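Local coordinates for CELL WALL surface anchor family protein (Streptococcus pneumoniae, PDB 3ZGH) that binds keratin 10 through its basic MSCRAMM-fold region, as part of a serine-rich repeat surface adhesin linked to pneumococcal virulence, at residues T173-R178 against G183-N188; G36-Y41 against P82-Y87; K110-I113 against R119-L122; Y136-G141 against S157-P162; E28-T33 against V193-T198. All coordinates share one frame; numbering follows the deposited sequence.

The five contacts are spread over one compact beta-rich domain. Contacts 1 and 2 touch directly: Tyr186 OH lies 2.8 Å from Tyr84 OH, and Ala177 O lies 2.8 Å from Tyr87 N, joining strands 177-178 and 85-87 of a small sheet. Contacts 3 and 4, with centres about 14 Å apart, meet through neighbouring strands of the seven-stranded sheet, where Asn111 OD1 is 2.7 Å from Ser157 OG. Contact 5 shares strand 28-38 with contact 2 but sits about 27 Å from it, centre to centre, on the opposite side of the chain's centre. No keratin peptide is present, so none of the five is assigned to the binding surface.

Contact 1: residues T173-R178 against G183-N188; sequences TPYAAR and GINYFN
Asn185 spans the backbone of residues 174-176 with both ends of its amide. ND2 donates to Pro174 O at 3.1 Å, in the carbonyl plane and on a lone pair. OD1 receives Ala176 N, also at 3.1 Å, from above the plane of the amide, while Phe187 N reaches the same oxygen from the opposite face; the three bonds together fix the rotation of the amide. With CG anti to the backbone N (chi1 -179°), the amide is carried to the Tyr175 ring, whose CD1 lies 3.6 Å from Asn185 CG, the two planes 41° apart. A nearly straight bond from Tyr186 N to Ala176 O, 2.8 Å, adds the direct backbone link. Apolar packing lies beside it: Ala176 CB is 3.5 Å from Phe187 CE2, and Pro174 CB makes an off-centre CH-pi contact with the Phe187 ring. The Tyr186 ring has Ala177 CA over one face, and its OH touches Arg178 CB at 3.4 Å. That hydroxyl is hydrogen-bonded to Tyr84 OH. One water accepts from Arg178 N and donates to Ile184 O, bridging the two segments where their backbones make no direct bond. Farther out, Ile45 and Val64 of the large sheet pack on Ala176 and Phe187. The bond from Phe187 N makes Asn185 the head of an Asx turn, which coincides with a type I beta turn closed by Asn188 N to Asn185 O.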
# COMPACT_ATOMS: atom_id res chain seq x y z
N THR A 173 4.51 -2.18 -6.40
CA THR A 173 5.06 -0.84 -6.60
C THR A 173 4.23 0.18 -5.81
O THR A 173 3.05 0.42 -6.12
CB THR A 173 5.07 -0.46 -8.09
OG1 THR A 173 5.80 -1.45 -8.82
CG2 THR A 173 5.74 0.92 -8.30
N PRO A 174 4.82 0.76 -4.77
CA PRO A 174 4.06 1.74 -3.97
C PRO A 174 3.79 3.02 -4.72
O PRO A 174 4.50 3.36 -5.67
CB PRO A 174 4.99 2.00 -2.77
CG PRO A 174 6.35 1.73 -3.30
CD PRO A 174 6.18 0.56 -4.26
N TYR A 175 2.77 3.74 -4.29
CA TYR A 175 2.34 4.93 -4.95
C TYR A 175 1.72 5.87 -3.93
O TYR A 175 0.97 5.44 -3.06
CB TYR A 175 1.33 4.58 -6.04
CG TYR A 175 0.78 5.79 -6.78
CD1 TYR A 175 1.34 6.24 -7.97
CD2 TYR A 175 -0.30 6.49 -6.27
CE1 TYR A 175 0.81 7.37 -8.64
CE2 TYR A 175 -0.82 7.60 -6.92
CZ TYR A 175 -0.27 8.04 -8.10
OH TYR A 175 -0.84 9.16 -8.71
N ALA A 176 2.02 7.15 -4.03
CA ALA A 176 1.33 8.16 -3.27
C ALA A 176 1.40 9.42 -4.09
O ALA A 176 2.42 9.71 -4.70
CB ALA A 176 1.99 8.36 -1.93
N ALA A 177 0.29 10.15 -4.17
CA ALA A 177 0.27 11.38 -4.93
C ALA A 177 -0.80 12.30 -4.35
O ALA A 177 -1.81 11.83 -3.82
CB ALA A 177 -0.04 11.10 -6.38
N ARG A 178 -0.61 13.62 -4.49
CA ARG A 178 -1.64 14.54 -4.05
C ARG A 178 -2.75 14.41 -5.07
O ARG A 178 -2.49 14.12 -6.25
CB ARG A 178 -1.11 15.96 -3.94
CG ARG A 178 -0.54 16.55 -5.22
CD ARG A 178 -0.04 17.96 -4.94
NE ARG A 178 0.93 18.44 -5.93
CZ ARG A 178 0.69 19.34 -6.87
NH1 ARG A 178 -0.51 19.90 -7.01
NH2 ARG A 178 1.67 19.67 -7.70
N GLY A 183 -0.10 12.27 -11.57
CA GLY A 183 1.06 11.86 -12.35
C GLY A 183 2.41 11.92 -11.64
O GLY A 183 3.42 11.50 -12.20
N ILE A 184 2.43 12.48 -10.43
CA ILE A 184 3.67 12.61 -9.66
C ILE A 184 3.60 11.66 -8.46
O ILE A 184 2.97 11.97 -7.43
CB ILE A 184 3.88 14.06 -9.16
CG1 ILE A 184 3.83 15.07 -10.32
CG2 ILE A 184 5.19 14.18 -8.39
CD1 ILE A 184 4.79 14.80 -11.45
N ASN A 185 4.21 10.49 -8.60
CA ASN A 185 4.32 9.53 -7.52
C ASN A 185 5.43 9.95 -6.57
O ASN A 185 6.59 10.05 -6.98
CB ASN A 185 4.62 8.14 -8.09
CG ASN A 185 4.70 7.08 -7.04
OD1 ASN A 185 4.53 7.35 -5.84
ND2 ASN A 185 4.95 5.85 -7.47
N TYR A 186 5.08 10.17 -5.31
CA TYR A 186 6.03 10.58 -4.28
C TYR A 186 7.13 9.51 -3.98
O TYR A 186 8.19 9.86 -3.47
CB TYR A 186 5.27 10.91 -3.00
CG TYR A 186 4.44 12.19 -3.07
CD1 TYR A 186 4.70 13.17 -4.02
CD2 TYR A 186 3.39 12.42 -2.17
CE1 TYR A 186 3.97 14.34 -4.06
CE2 TYR A 186 2.66 13.59 -2.20
CZ TYR A 186 2.94 14.54 -3.14
OH TYR A 186 2.20 15.72 -3.19
N PHE A 187 6.85 8.24 -4.28
CA PHE A 187 7.84 7.17 -4.14
C PHE A 187 8.67 6.97 -5.42
O PHE A 187 9.51 6.07 -5.48
CB PHE A 187 7.14 5.86 -3.80
CG PHE A 187 6.42 5.91 -2.51
CD1 PHE A 187 7.13 6.04 -1.31
CD2 PHE A 187 5.03 5.82 -2.47
CE1 PHE A 187 6.46 6.09 -0.09
CE2 PHE A 187 4.36 5.85 -1.27
CZ PHE A 187 5.06 6.01 -0.07
N ASN A 188 8.37 7.76 -6.44
CA ASN A 188 9.07 7.76 -7.73
C ASN A 188 9.53 6.42 -8.28
O ASN A 188 10.69 6.28 -8.68
CB ASN A 188 10.28 8.69 -7.68
CG ASN A 188 10.75 9.11 -9.07
OD1 ASN A 188 10.07 8.84 -10.07
ND2 ASN A 188 11.90 9.78 -9.14
O HOH W 1 1.46 14.08 -6.71
O HOH W 2 2.87 16.80 -6.38

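Contact 2: residues G36-Y41 against P82-Y87; sequences GVDSVY and PGYSIY
Asp38, on strand 28-38, meets Tyr84 and heads an Asx motif that turns the chain into residues 39-41. Its CG is anti to the backbone N (chi1 177°), which carries the carboxylate out toward the 82-87 segment. OD1 turns back to its own segment and accepts two backbone donors, Val40 N at 2.8 Å, nearly along the C-O axis, and Tyr41 N at 2.9 Å, from above the carboxylate plane. OD2 accepts a short hydrogen bond from Tyr84 OH, 2.6 Å, on the syn side and 29° out of plane. Tyr66 OH also bonds to OD2, so the buried carboxylate is held by two tyrosine hydroxyls that would be expected to favour its charged form. Val40 follows with a lighter touch, CG2 lying 4.2 Å from Tyr84 CE1, the two side chains running antiparallel past one another. Tyr41 completes the contact with a T-shaped pair: its edge is turned to the face of Tyr84, with centroids 4.8 Å apart and planes at 85°. At the far end of the Tyr41 ring, its OH is hydrogen-bonded to Arg81 N, just before the second segment. The touching atom of the ring pair is Tyr41 CE2, 3.5 Å above the Tyr84 plane and over its centre.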
# COMPACT_ATOMS: atom_id res chain seq x y z
N GLY A 36 9.54 7.87 0.35
CA GLY A 36 9.66 8.81 -0.74
C GLY A 36 9.59 10.23 -0.18
O GLY A 36 9.82 10.44 1.01
N VAL A 37 9.29 11.19 -1.05
CA VAL A 37 9.29 12.59 -0.66
C VAL A 37 7.99 13.22 -1.12
O VAL A 37 7.63 13.17 -2.31
CB VAL A 37 10.50 13.34 -1.29
CG1 VAL A 37 10.39 14.87 -1.07
CG2 VAL A 37 11.80 12.80 -0.70
N ASP A 38 7.27 13.81 -0.17
CA ASP A 38 6.11 14.64 -0.53
C ASP A 38 6.63 15.97 -1.07
O ASP A 38 7.22 16.73 -0.32
CB ASP A 38 5.23 14.85 0.71
CG ASP A 38 4.04 15.77 0.46
OD1 ASP A 38 4.21 16.88 -0.13
OD2 ASP A 38 2.92 15.37 0.86
N SER A 39 6.43 16.20 -2.38
CA SER A 39 6.92 17.40 -3.13
C SER A 39 6.38 18.72 -2.63
O SER A 39 6.99 19.78 -2.84
CB SER A 39 6.42 17.37 -4.58
OG SER A 39 6.78 16.23 -5.29
N VAL A 40 5.19 18.69 -2.05
CA VAL A 40 4.54 19.93 -1.66
C VAL A 40 5.08 20.40 -0.33
O VAL A 40 5.38 21.58 -0.18
CB VAL A 40 3.00 19.76 -1.58
CG1 VAL A 40 2.33 21.06 -1.11
CG2 VAL A 40 2.45 19.33 -2.93
N TYR A 41 5.18 19.51 0.63
CA TYR A 41 5.60 19.89 1.97
C TYR A 41 7.08 19.59 2.24
O TYR A 41 7.60 19.95 3.29
CB TYR A 41 4.66 19.25 3.02
CG TYR A 41 3.28 19.88 2.95
CD1 TYR A 41 3.05 21.16 3.45
CD2 TYR A 41 2.23 19.23 2.31
CE1 TYR A 41 1.79 21.76 3.34
CE2 TYR A 41 0.95 19.82 2.21
CZ TYR A 41 0.76 21.09 2.72
OH TYR A 41 -0.49 21.65 2.61
N PRO A 82 -5.33 21.25 6.44
CA PRO A 82 -6.23 20.14 6.79
C PRO A 82 -6.88 19.50 5.57
O PRO A 82 -7.15 18.30 5.62
CB PRO A 82 -7.32 20.79 7.65
CG PRO A 82 -6.75 22.09 8.13
CD PRO A 82 -5.70 22.51 7.12
N GLY A 83 -7.19 20.29 4.53
CA GLY A 83 -7.85 19.76 3.35
C GLY A 83 -6.93 19.25 2.24
O GLY A 83 -7.44 18.81 1.20
N TYR A 84 -5.60 19.32 2.43
CA TYR A 84 -4.66 18.65 1.53
C TYR A 84 -5.05 17.19 1.51
O TYR A 84 -5.52 16.69 2.52
CB TYR A 84 -3.24 18.74 2.11
CG TYR A 84 -2.14 18.05 1.34
CD1 TYR A 84 -1.78 18.48 0.06
CD2 TYR A 84 -1.41 17.03 1.91
CE1 TYR A 84 -0.72 17.87 -0.63
CE2 TYR A 84 -0.36 16.41 1.23
CZ TYR A 84 -0.02 16.84 -0.03
OH TYR A 84 1.03 16.26 -0.71
N SER A 85 -4.86 16.49 0.40
CA SER A 85 -5.25 15.09 0.35
C SER A 85 -4.39 14.27 -0.59
O SER A 85 -4.00 14.76 -1.66
CB SER A 85 -6.72 14.98 -0.10
OG SER A 85 -7.18 13.66 0.15
N ILE A 86 -4.12 13.02 -0.20
CA ILE A 86 -3.32 12.11 -1.05
C ILE A 86 -4.03 10.79 -1.37
O ILE A 86 -4.85 10.32 -0.58
CB ILE A 86 -1.96 11.77 -0.39
CG1 ILE A 86 -2.17 11.16 0.99
CG2 ILE A 86 -1.07 13.02 -0.29
CD1 ILE A 86 -0.91 10.50 1.55
N TYR A 87 -3.72 10.21 -2.53
CA TYR A 87 -4.12 8.84 -2.89
C TYR A 87 -2.98 7.87 -2.55
O TYR A 87 -1.82 8.28 -2.53
CB TYR A 87 -4.35 8.73 -4.39
CG TYR A 87 -5.53 9.51 -4.94
CD1 TYR A 87 -6.80 9.36 -4.40
CD2 TYR A 87 -5.37 10.36 -6.03
CE1 TYR A 87 -7.89 10.03 -4.93
CE2 TYR A 87 -6.44 11.04 -6.56
CZ TYR A 87 -7.69 10.88 -6.01
OH TYR A 87 -8.76 11.56 -6.55

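Contact 3: residues K110-I113 against R119-L122; sequences KNYI and RQVL
Ile113 is gripped by two backbone hydrogen bonds from a strand that crosses its own at about a right angle (92° between the short segments), in an antiparallel hydrogen-bonded pairing of Ile113 with Leu122. Ile113 N donates to Leu122 O at 3.0 Å, and Ile113 O receives Val121 N at 2.7 Å. The carbonyl and amide of one residue are therefore answered by two successive residues of the partner strand. The side chains follow from this. Ile113 and Leu122 run alongside each other on the same face of the sheet, with Ile113 CG1 4.0 Å from Leu122 CD1; Val121 crosses Ile113 obliquely, its CB 4.1 Å from Ile113 CG2. Thus the two branches of the isoleucine are divided between the two residues opposite. Tyr112 reaches over to Gln120. Its CG stands between the backbone N and the carbonyl carbon (chi1 47°), and the ring meets the glutamine chain at about a right angle. Gln120, fully extended beyond CG, lays NE2 over one face of the ring, while its CG comes within 3.9 Å of Tyr112 CD1. The amide is tilted 44° to the ring rather than stacked flat on it. Tyr112 CB also packs closely on Leu122 O. Beyond the pair, Tyr112 rests on Thr156 and Ser158 of strand 154-162, and Ile113 on Leu155 and Tyr124. With Val121 and Leu122 both facing Ile113, the pattern is a classic beta bulge, here in the hairpin formed by strands 109-114 and 120-131 of the seven-stranded sheet.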
# COMPACT_ATOMS: atom_id res chain seq x y z
N LYS A 110 -9.97 -3.70 0.38
CA LYS A 110 -10.58 -2.89 1.42
C LYS A 110 -9.73 -1.65 1.60
O LYS A 110 -8.49 -1.71 1.45
CB LYS A 110 -10.65 -3.68 2.72
CG LYS A 110 -11.62 -4.88 2.69
CD LYS A 110 -11.69 -5.53 4.06
CE LYS A 110 -12.38 -6.91 4.04
NZ LYS A 110 -13.80 -6.86 3.58
N ASN A 111 -10.37 -0.51 1.85
CA ASN A 111 -9.64 0.74 2.13
C ASN A 111 -10.10 1.31 3.46
O ASN A 111 -11.31 1.30 3.75
CB ASN A 111 -9.95 1.78 1.05
CG ASN A 111 -9.46 1.37 -0.31
OD1 ASN A 111 -8.27 1.25 -0.52
ND2 ASN A 111 -10.38 1.19 -1.24
N TYR A 112 -9.18 1.82 4.24
CA TYR A 112 -9.52 2.34 5.55
C TYR A 112 -8.43 3.24 6.08
O TYR A 112 -7.32 3.23 5.57
CB TYR A 112 -9.85 1.22 6.56
CG TYR A 112 -8.92 0.05 6.64
CD1 TYR A 112 -8.06 -0.09 7.73
CD2 TYR A 112 -8.92 -0.95 5.67
CE1 TYR A 112 -7.17 -1.21 7.83
CE2 TYR A 112 -8.04 -2.07 5.77
CZ TYR A 112 -7.17 -2.17 6.86
OH TYR A 112 -6.30 -3.25 6.99
N ILE A 113 -8.78 4.08 7.06
CA ILE A 113 -7.81 4.90 7.75
C ILE A 113 -7.40 4.13 9.00
O ILE A 113 -8.26 3.58 9.71
CB ILE A 113 -8.42 6.26 8.14
CG1 ILE A 113 -8.85 7.03 6.89
CG2 ILE A 113 -7.42 7.08 8.98
CD1 ILE A 113 -7.68 7.45 6.01
N ARG A 119 -4.40 0.43 14.08
CA ARG A 119 -5.80 0.10 14.36
C ARG A 119 -6.76 0.87 13.46
O ARG A 119 -6.57 2.05 13.22
CB ARG A 119 -6.13 0.44 15.82
CG ARG A 119 -6.39 -0.78 16.69
CD ARG A 119 -6.51 -0.38 18.15
NE ARG A 119 -5.21 -0.10 18.76
CZ ARG A 119 -4.41 -1.04 19.27
NH1 ARG A 119 -4.76 -2.32 19.25
NH2 ARG A 119 -3.24 -0.69 19.79
N GLN A 120 -7.81 0.21 12.98
CA GLN A 120 -8.76 0.86 12.08
C GLN A 120 -9.51 2.02 12.76
O GLN A 120 -10.01 1.88 13.87
CB GLN A 120 -9.77 -0.13 11.49
CG GLN A 120 -10.75 0.55 10.55
CD GLN A 120 -11.85 -0.38 10.04
OE1 GLN A 120 -13.05 -0.04 10.11
NE2 GLN A 120 -11.45 -1.53 9.50
N VAL A 121 -9.58 3.15 12.07
CA VAL A 121 -10.29 4.33 12.55
C VAL A 121 -11.64 4.44 11.86
O VAL A 121 -12.64 4.73 12.49
CB VAL A 121 -9.51 5.64 12.24
CG1 VAL A 121 -10.41 6.87 12.43
CG2 VAL A 121 -8.26 5.74 13.10
N LEU A 122 -11.67 4.27 10.54
CA LEU A 122 -12.92 4.25 9.81
C LEU A 122 -12.68 3.53 8.51
O LEU A 122 -11.52 3.37 8.10
CB LEU A 122 -13.46 5.67 9.55
CG LEU A 122 -12.63 6.63 8.67
CD1 LEU A 122 -12.75 6.32 7.20
CD2 LEU A 122 -13.06 8.06 8.91

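Contact 4: residues Y136-G141 against S157-P162; sequences YTWGNG and SSWTVP
Trp159 presents one face of its indole to the six-membered ring of Trp138, with CZ3 of Trp138 over that face, and Val161 CG2 lies in plane at its edge. The two indoles belong to the seven-stranded antiparallel sheet, Trp138 on the outermost strand 136-138 and Trp159 on strand 154-162, and they meet in the interior across strands that are not neighbours in it. The pair is oblique, neither stacked nor T-shaped: the six-membered rings have centroids 5.2 Å apart and planes at 50°, and the side chains cross at about a right angle. Contact is made by the outer benzo corners, Trp138 CH2 approaching Trp159 CZ3 at 3.9 Å. Both tryptophans hold CG between the backbone N and the carbonyl carbon (chi1 65° for Trp138, 62° for Trp159), and with both side chains directed at the other segment, this turn brings the outer benzo atoms together. No hydrogen bond links the two segments, so this is van der Waals and aromatic packing. Phe60 stacks on Trp159, Met129 touches it as well, and Val109 and Ser127 pack on Trp138, extending the core around the pair. Ser157, two residues before Trp159, adds a small contact to Trp138. Its hydroxyl is hydrogen-bonded to Asn111 OD1 and Asn88 ND2 rather than to the indole, and Ser157 OG lies 3.9 Å from Trp138 CZ2.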
# COMPACT_ATOMS: atom_id res chain seq x y z
N TYR A 136 -1.89 -5.64 -12.19
CA TYR A 136 -3.16 -5.13 -11.69
C TYR A 136 -3.01 -3.71 -11.13
O TYR A 136 -1.94 -3.33 -10.60
CB TYR A 136 -3.68 -6.03 -10.55
CG TYR A 136 -3.99 -7.46 -10.95
CD1 TYR A 136 -5.28 -7.83 -11.33
CD2 TYR A 136 -3.00 -8.42 -10.97
CE1 TYR A 136 -5.58 -9.12 -11.72
CE2 TYR A 136 -3.29 -9.74 -11.35
CZ TYR A 136 -4.58 -10.07 -11.73
OH TYR A 136 -4.87 -11.37 -12.11
N THR A 137 -4.09 -2.93 -11.20
CA THR A 137 -4.24 -1.74 -10.36
C THR A 137 -5.64 -1.78 -9.79
O THR A 137 -6.41 -2.69 -10.09
CB THR A 137 -4.10 -0.42 -11.15
OG1 THR A 137 -3.13 -0.57 -12.19
CG2 THR A 137 -3.68 0.72 -10.24
N TRP A 138 -6.00 -0.80 -8.97
CA TRP A 138 -7.37 -0.68 -8.55
C TRP A 138 -7.88 0.76 -8.66
O TRP A 138 -7.09 1.70 -8.74
CB TRP A 138 -7.57 -1.26 -7.15
CG TRP A 138 -6.84 -0.56 -6.00
CD1 TRP A 138 -7.30 0.50 -5.26
CD2 TRP A 138 -5.57 -0.91 -5.44
NE1 TRP A 138 -6.39 0.82 -4.27
CE2 TRP A 138 -5.32 -0.04 -4.37
CE3 TRP A 138 -4.62 -1.90 -5.75
CZ2 TRP A 138 -4.16 -0.10 -3.61
CZ3 TRP A 138 -3.47 -1.96 -5.00
CH2 TRP A 138 -3.24 -1.08 -3.94
N GLY A 139 -9.20 0.89 -8.71
CA GLY A 139 -9.86 2.18 -8.84
C GLY A 139 -10.82 2.45 -7.68
O GLY A 139 -10.81 1.74 -6.68
N ASN A 140 -11.65 3.48 -7.81
CA ASN A 140 -12.38 3.99 -6.66
C ASN A 140 -11.37 4.11 -5.51
O ASN A 140 -11.64 3.65 -4.39
CB ASN A 140 -13.53 3.05 -6.27
CG ASN A 140 -14.76 3.22 -7.17
OD1 ASN A 140 -15.01 4.30 -7.71
ND2 ASN A 140 -15.54 2.15 -7.30
N GLY A 141 -10.22 4.71 -5.81
CA GLY A 141 -9.11 4.76 -4.85
C GLY A 141 -9.44 5.73 -3.73
O GLY A 141 -10.00 6.82 -3.96
N SER A 157 -4.80 -0.15 2.59
CA SER A 157 -5.56 -0.98 1.68
C SER A 157 -5.14 -2.42 1.94
O SER A 157 -3.95 -2.69 2.24
CB SER A 157 -5.24 -0.59 0.23
OG SER A 157 -5.67 0.75 -0.10
N SER A 158 -6.09 -3.37 1.87
CA SER A 158 -5.71 -4.77 2.07
C SER A 158 -6.51 -5.64 1.13
O SER A 158 -7.64 -5.29 0.74
CB SER A 158 -5.94 -5.25 3.51
OG SER A 158 -7.33 -5.13 3.82
N TRP A 159 -5.91 -6.78 0.74
CA TRP A 159 -6.56 -7.72 -0.19
C TRP A 159 -5.89 -9.08 0.02
O TRP A 159 -4.81 -9.16 0.64
CB TRP A 159 -6.43 -7.25 -1.64
CG TRP A 159 -5.02 -7.15 -2.16
CD1 TRP A 159 -4.32 -8.10 -2.90
CD2 TRP A 159 -4.12 -6.05 -1.99
NE1 TRP A 159 -3.04 -7.65 -3.16
CE2 TRP A 159 -2.89 -6.40 -2.62
CE3 TRP A 159 -4.23 -4.81 -1.34
CZ2 TRP A 159 -1.80 -5.55 -2.63
CZ3 TRP A 159 -3.12 -3.96 -1.36
CH2 TRP A 159 -1.93 -4.34 -2.00
N THR A 160 -6.54 -10.12 -0.49
CA THR A 160 -5.96 -11.44 -0.47
C THR A 160 -5.80 -11.95 -1.89
O THR A 160 -6.46 -11.46 -2.84
CB THR A 160 -6.86 -12.42 0.31
OG1 THR A 160 -8.14 -12.44 -0.30
CG2 THR A 160 -7.00 -11.98 1.79
N VAL A 161 -4.94 -12.95 -2.06
CA VAL A 161 -4.72 -13.57 -3.37
C VAL A 161 -4.59 -15.07 -3.13
O VAL A 161 -3.72 -15.48 -2.34
CB VAL A 161 -3.42 -13.06 -4.05
CG1 VAL A 161 -3.27 -13.66 -5.43
CG2 VAL A 161 -3.40 -11.50 -4.15
N PRO A 162 -5.42 -15.88 -3.80
CA PRO A 162 -5.33 -17.33 -3.57
C PRO A 162 -3.99 -17.89 -4.02
O PRO A 162 -3.45 -17.44 -5.04
CB PRO A 162 -6.47 -17.92 -4.43
CG PRO A 162 -7.39 -16.75 -4.73
CD PRO A 162 -6.53 -15.51 -4.71

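Contact 5: residues E28-T33 against V193-T198; sequences ETKVYT and VVESST
Residues 28-33 of strand 28-38, at the edge of the seven-stranded sheet, are tied to strand 193-195, at the edge of a three-stranded sheet, by side chains alone: the axes of the two short segments stay 9.5 Å apart at their closest. Glu195 is the polar centre. Lys30 NZ forms a salt bridge with Glu195 OE1 at 3.0 Å, meeting it on the syn side, and Tyr32 OH donates to Glu195 OE2 at 2.7 Å from above the carboxylate plane. Two donors on different oxygens restrain the carboxylate, and the lysine would be expected to favour its ionised form. The bend of Glu195 at chi2 (95°) turns the carboxylate so that one oxygen meets Lys30 and the other Tyr32, while Lys30 runs extended beyond CG to reach it. Val193 supplies the apolar half. Its CG1 sits in a CH-pi contact over the centre of the Tyr32 ring, 3.5 Å from the centroid and 4° off the normal, and its CG2 leans on Tyr32 CB. Outward from the contact, strand 28-38 pairs with strand 43-53, whose Tyr47 also touches Val193. Strand 193-195 is hydrogen-bonded to strand 170-172, and Phe170 of that strand packs on both Val193 and Glu195.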
# COMPACT_ATOMS: atom_id res chain seq x y z
N GLU A 28 3.85 -17.49 7.35
CA GLU A 28 5.06 -16.70 7.25
C GLU A 28 4.66 -15.32 6.83
O GLU A 28 3.86 -15.17 5.86
CB GLU A 28 6.04 -17.27 6.21
CG GLU A 28 7.27 -16.37 6.07
CD GLU A 28 8.29 -16.90 5.08
OE1 GLU A 28 8.15 -18.05 4.60
OE2 GLU A 28 9.26 -16.15 4.79
N THR A 29 5.22 -14.31 7.48
CA THR A 29 4.85 -12.92 7.22
C THR A 29 6.14 -12.12 6.99
O THR A 29 7.13 -12.31 7.73
CB THR A 29 4.07 -12.30 8.43
OG1 THR A 29 2.82 -12.99 8.58
CG2 THR A 29 3.77 -10.79 8.23
N LYS A 30 6.15 -11.28 5.97
CA LYS A 30 7.25 -10.35 5.79
C LYS A 30 6.71 -8.94 5.81
O LYS A 30 5.62 -8.68 5.27
CB LYS A 30 7.99 -10.62 4.48
CG LYS A 30 8.85 -11.90 4.52
CD LYS A 30 9.48 -12.18 3.15
CE LYS A 30 10.67 -13.10 3.29
NZ LYS A 30 11.30 -13.42 1.97
N VAL A 31 7.44 -8.04 6.44
CA VAL A 31 7.08 -6.63 6.42
C VAL A 31 8.16 -5.85 5.68
O VAL A 31 9.37 -5.95 6.02
CB VAL A 31 6.94 -6.10 7.85
CG1 VAL A 31 6.66 -4.56 7.87
CG2 VAL A 31 5.85 -6.89 8.64
N TYR A 32 7.75 -5.09 4.67
CA TYR A 32 8.64 -4.24 3.88
C TYR A 32 8.26 -2.81 4.17
O TYR A 32 7.07 -2.53 4.39
CB TYR A 32 8.42 -4.47 2.40
CG TYR A 32 8.66 -5.89 1.94
CD1 TYR A 32 9.91 -6.27 1.46
CD2 TYR A 32 7.66 -6.84 1.99
CE1 TYR A 32 10.15 -7.57 1.05
CE2 TYR A 32 7.89 -8.14 1.57
CZ TYR A 32 9.13 -8.48 1.11
OH TYR A 32 9.36 -9.77 0.72
N THR A 33 9.24 -1.89 4.17
CA THR A 33 8.92 -0.47 4.30
C THR A 33 9.79 0.28 3.29
O THR A 33 10.83 -0.25 2.82
CB THR A 33 9.22 0.11 5.69
OG1 THR A 33 10.64 0.06 5.96
CG2 THR A 33 8.49 -0.65 6.82
N VAL A 193 8.82 -3.70 -4.19
CA VAL A 193 8.94 -4.97 -3.46
C VAL A 193 8.91 -6.10 -4.49
O VAL A 193 7.95 -6.21 -5.27
CB VAL A 193 7.81 -5.17 -2.44
CG1 VAL A 193 7.91 -6.56 -1.75
CG2 VAL A 193 7.81 -3.99 -1.40
N VAL A 194 9.97 -6.90 -4.50
CA VAL A 194 10.09 -8.03 -5.41
C VAL A 194 10.28 -9.28 -4.58
O VAL A 194 11.25 -9.40 -3.83
CB VAL A 194 11.29 -7.85 -6.33
CG1 VAL A 194 11.48 -9.08 -7.23
CG2 VAL A 194 11.11 -6.61 -7.19
N GLU A 195 9.33 -10.21 -4.70
CA GLU A 195 9.42 -11.49 -4.01
C GLU A 195 9.59 -12.60 -5.06
O GLU A 195 8.83 -12.68 -6.02
CB GLU A 195 8.15 -11.70 -3.19
CG GLU A 195 8.20 -12.80 -2.17
CD GLU A 195 8.56 -12.29 -0.79
OE1 GLU A 195 9.75 -12.42 -0.42
OE2 GLU A 195 7.66 -11.75 -0.08
N SER A 196 10.68 -13.34 -5.00
CA SER A 196 10.83 -14.59 -5.79
C SER A 196 10.03 -15.84 -5.28
O SER A 196 9.48 -15.83 -4.14
CB SER A 196 12.29 -14.92 -5.86
OG SER A 196 12.75 -14.20 -6.96
N SER A 197 9.99 -16.93 -6.08
CA SER A 197 10.89 -17.19 -7.19
C SER A 197 10.19 -17.47 -8.57
O SER A 197 9.19 -18.21 -8.60
CB SER A 197 11.78 -18.39 -6.78
OG SER A 197 12.72 -18.76 -7.78
N THR A 198 10.69 -16.85 -9.66
CA THR A 198 10.47 -17.33 -11.04
C THR A 198 10.41 -18.88 -10.98
O THR A 198 10.65 -19.60 -11.98
CB THR A 198 11.62 -16.84 -12.06